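Local coordinates for protein prolyl-tRNA synthetase (Giardia lamblia ATCC 50803, PDB 3IAL) that probably joins L-proline to tRNA(Pro) at the expense of ATP, passing through a prolyl-adenylate intermediate that is bound in this crystal, at residues B[22-25]-B[26-30]; B[347-350]-B[351-354]. All coordinates share one frame; numbering follows the deposited sequence.

Both interactions lie at the first turn of a helix, one in helix 24-34 near the N-terminus and the other in helix 350-359 within the anticodon binding domain. Their centres are 26 Å apart and their nearest atoms about 14 Å, so they do not touch. Interaction 1 lies close to the active site: the side chain of F28 is about 10 Å from the bound prolyl-adenylate, and F24 and F28 both lean on S283 of helix 276-285. Interaction 2 is a surface contact in a domain that probably reads the tRNA anticodon, as its family name implies. Water joins in at both helix starts, and at the second S349 adds a side-chain cap.

Interaction 1 (B[22-25]-B[26-30]); sequences DTFA and DWFDA
F24, W27 and F28 gather their rings on the inner side of the first turns of helix 24-34. CE1 of F24 meets CE3 of W27 at 3.8 Å, rim against rim, with the planes only 24° apart and neither ring over the other. Toward F28 the contact is about as close: CZ of F24 comes within 3.7 Å of F28 CD1, the two rings inclined at 55°, while CB of F28 sits over one face of the F24 ring near its rim. F24 turns its CG anti to the backbone N (chi1 175°), as W27 and F28 do, and with this shared torsion the three neighbouring side chains form an aromatic cluster. The cluster packs helix 24-34 on the class II core: F24 and F28 rest on S283 of helix 276-285, and NE1 of W27 is hydrogen-bonded to D287 O just after that helix. The backbone makes i to i+4 helix bonds, W27 N to T23 O (2.9 Å) and F28 N to F24 O (2.7 Å). The opposite flank is looser. A25 and D26 are exposed, and D29 N reaches A25 O in a weak bond of 3.3 Å. A water there accepts from D26 N at 2.9 Å and donates to D22 O, bridging the start of the helix. The D29 carboxylate turns to K160 in a salt bridge.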
# COMPACT_ATOMS: atom_id res chain seq x y z
N ASP B 22 35.46 -7.31 0.28
CA ASP B 22 36.07 -6.59 -0.84
C ASP B 22 35.13 -6.42 -2.05
O ASP B 22 35.23 -5.42 -2.76
CB ASP B 22 37.37 -7.29 -1.28
CG ASP B 22 38.50 -7.14 -0.25
OD1 ASP B 22 38.23 -6.88 0.94
OD2 ASP B 22 39.66 -7.29 -0.66
N THR B 23 34.22 -7.38 -2.26
CA THR B 23 33.37 -7.40 -3.47
C THR B 23 31.94 -6.88 -3.27
O THR B 23 31.26 -6.61 -4.26
CB THR B 23 33.25 -8.83 -4.08
OG1 THR B 23 32.50 -9.68 -3.20
CG2 THR B 23 34.63 -9.45 -4.35
N PHE B 24 31.49 -6.73 -2.02
CA PHE B 24 30.08 -6.47 -1.76
C PHE B 24 29.46 -5.32 -2.55
O PHE B 24 28.39 -5.48 -3.12
CB PHE B 24 29.78 -6.23 -0.28
CG PHE B 24 28.35 -5.86 -0.04
CD1 PHE B 24 27.34 -6.79 -0.24
CD2 PHE B 24 27.99 -4.56 0.31
CE1 PHE B 24 26.00 -6.45 -0.06
CE2 PHE B 24 26.66 -4.22 0.49
CZ PHE B 24 25.67 -5.16 0.30
N ALA B 25 30.13 -4.17 -2.56
CA ALA B 25 29.66 -2.98 -3.27
C ALA B 25 29.36 -3.27 -4.75
O ALA B 25 28.33 -2.87 -5.27
CB ALA B 25 30.69 -1.84 -3.15
N ASP B 26 30.26 -4.00 -5.40
CA ASP B 26 30.04 -4.43 -6.79
C ASP B 26 28.97 -5.51 -6.92
O ASP B 26 28.20 -5.52 -7.88
CB ASP B 26 31.34 -4.93 -7.41
CG ASP B 26 32.36 -3.83 -7.58
OD1 ASP B 26 31.95 -2.65 -7.65
OD2 ASP B 26 33.56 -4.14 -7.64
N TRP B 27 28.94 -6.43 -5.96
CA TRP B 27 27.94 -7.49 -5.92
C TRP B 27 26.55 -6.89 -5.84
O TRP B 27 25.64 -7.28 -6.59
CB TRP B 27 28.22 -8.39 -4.71
CG TRP B 27 27.29 -9.53 -4.57
CD1 TRP B 27 27.47 -10.80 -5.03
CD2 TRP B 27 26.04 -9.52 -3.89
NE1 TRP B 27 26.39 -11.59 -4.68
CE2 TRP B 27 25.50 -10.82 -3.99
CE3 TRP B 27 25.32 -8.54 -3.20
CZ2 TRP B 27 24.28 -11.16 -3.43
CZ3 TRP B 27 24.09 -8.88 -2.64
CH2 TRP B 27 23.58 -10.17 -2.77
N PHE B 28 26.39 -5.92 -4.94
CA PHE B 28 25.09 -5.27 -4.72
C PHE B 28 24.58 -4.58 -5.98
O PHE B 28 23.44 -4.81 -6.39
CB PHE B 28 25.19 -4.26 -3.58
CG PHE B 28 23.88 -3.67 -3.17
CD1 PHE B 28 23.10 -4.28 -2.21
CD2 PHE B 28 23.42 -2.48 -3.75
CE1 PHE B 28 21.88 -3.73 -1.81
CE2 PHE B 28 22.20 -1.93 -3.37
CZ PHE B 28 21.43 -2.56 -2.39
N ASP B 29 25.41 -3.74 -6.59
CA ASP B 29 25.03 -3.04 -7.81
C ASP B 29 24.65 -3.99 -8.94
O ASP B 29 23.64 -3.78 -9.62
CB ASP B 29 26.15 -2.11 -8.30
CG ASP B 29 26.32 -0.89 -7.42
OD1 ASP B 29 25.38 -0.51 -6.68
OD2 ASP B 29 27.43 -0.31 -7.46
N ALA B 30 25.45 -5.04 -9.13
CA ALA B 30 25.18 -6.01 -10.19
C ALA B 30 23.89 -6.81 -9.92
O ALA B 30 23.06 -6.99 -10.82
CB ALA B 30 26.38 -6.95 -10.38
O HOH W 1 33.05 -4.12 -4.55

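Interaction 2 (B[347-350]-B[351-354]); sequences SKSM and GDKL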
# COMPACT_ATOMS: atom_id res chain seq x y z
N SER B 347 12.36 -25.36 -24.37
CA SER B 347 13.48 -24.92 -25.21
C SER B 347 14.73 -24.60 -24.38
O SER B 347 15.85 -24.88 -24.81
CB SER B 347 13.08 -23.70 -26.05
OG SER B 347 12.85 -22.56 -25.23
N LYS B 348 14.52 -24.03 -23.19
CA LYS B 348 15.61 -23.65 -22.30
C LYS B 348 16.22 -24.89 -21.64
O LYS B 348 15.49 -25.76 -21.16
CB LYS B 348 15.12 -22.70 -21.19
CG LYS B 348 14.40 -21.43 -21.67
CD LYS B 348 15.29 -20.18 -21.64
CE LYS B 348 16.20 -20.08 -22.86
NZ LYS B 348 16.84 -18.74 -22.96
N SER B 349 17.54 -24.95 -21.59
CA SER B 349 18.22 -26.03 -20.87
C SER B 349 18.03 -25.89 -19.36
O SER B 349 17.76 -24.79 -18.86
CB SER B 349 19.71 -26.05 -21.21
OG SER B 349 20.41 -25.05 -20.50
N MET B 350 18.18 -26.99 -18.63
CA MET B 350 18.10 -26.93 -17.17
C MET B 350 19.15 -26.00 -16.57
O MET B 350 18.85 -25.27 -15.63
CB MET B 350 18.21 -28.33 -16.54
CG MET B 350 16.89 -29.09 -16.52
SD MET B 350 15.58 -28.21 -15.63
CE MET B 350 16.17 -28.31 -13.95
N GLY B 351 20.36 -26.02 -17.12
CA GLY B 351 21.43 -25.12 -16.69
C GLY B 351 21.02 -23.66 -16.71
O GLY B 351 21.27 -22.92 -15.75
N ASP B 352 20.39 -23.24 -17.81
CA ASP B 352 19.93 -21.86 -17.96
C ASP B 352 18.75 -21.55 -17.04
O ASP B 352 18.67 -20.46 -16.48
CB ASP B 352 19.57 -21.57 -19.42
CG ASP B 352 20.77 -21.69 -20.36
OD1 ASP B 352 21.92 -21.63 -19.89
OD2 ASP B 352 20.55 -21.85 -21.59
N LYS B 353 17.84 -22.52 -16.87
CA LYS B 353 16.73 -22.33 -15.93
C LYS B 353 17.23 -22.18 -14.50
O LYS B 353 16.79 -21.27 -13.80
CB LYS B 353 15.75 -23.50 -15.99
CG LYS B 353 14.81 -23.47 -17.17
CD LYS B 353 13.81 -24.62 -17.07
CE LYS B 353 13.14 -24.87 -18.40
NZ LYS B 353 12.26 -26.09 -18.36
N LEU B 354 18.13 -23.06 -14.10
CA LEU B 354 18.68 -23.06 -12.75
C LEU B 354 19.43 -21.77 -12.45
O LEU B 354 19.22 -21.18 -11.41
CB LEU B 354 19.60 -24.27 -12.52
CG LEU B 354 18.93 -25.64 -12.49
CD1 LEU B 354 19.88 -26.71 -11.93
CD2 LEU B 354 17.64 -25.59 -11.69
O HOH W 2 13.85 -27.69 -19.61
O HOH W 3 21.73 -27.77 -18.97
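Helix 350-359 starts in regular fashion, K353 N donating to S349 O at 3.0 Å and L354 N to M350 O at 2.8 Å. Just ahead of it, the side chain of S349 takes the N-cap position: its OG, held between the backbone N and the carbonyl carbon (chi1 78°), accepts from D352 N at 3.2 Å with an N-H...O angle of 163°. The amide of G351, one residue before D352, donates to a water at 2.9 Å, which also has a weak link to S349 OG. The D352 carboxylate stands close beside the same hydroxyl, its CG 3.4 Å from OG. On another flank K353, extended beyond CG, runs back along the preceding loop, its CE 3.7 Å from K348 O and also near K348 CB. A second water accepts from K353 NZ at 2.6 Å and donates to K348 O, tying the lysine tip to the backbone ahead of the cap; NZ also has a long, weak ion pair with D343. M350, bent at chi2 and chi3, lays its terminal methyl obliquely across L354, CE to CD2 3.8 Å. The M350 side chain rests on I305 and I307 of strand 302-307, while K353 also touches I305 and L354 packs on R365 of strand 364-369. These contacts seat the helix against the mixed five-stranded sheet of the anticodon binding domain, its first turn closed by a classic serine N-cap.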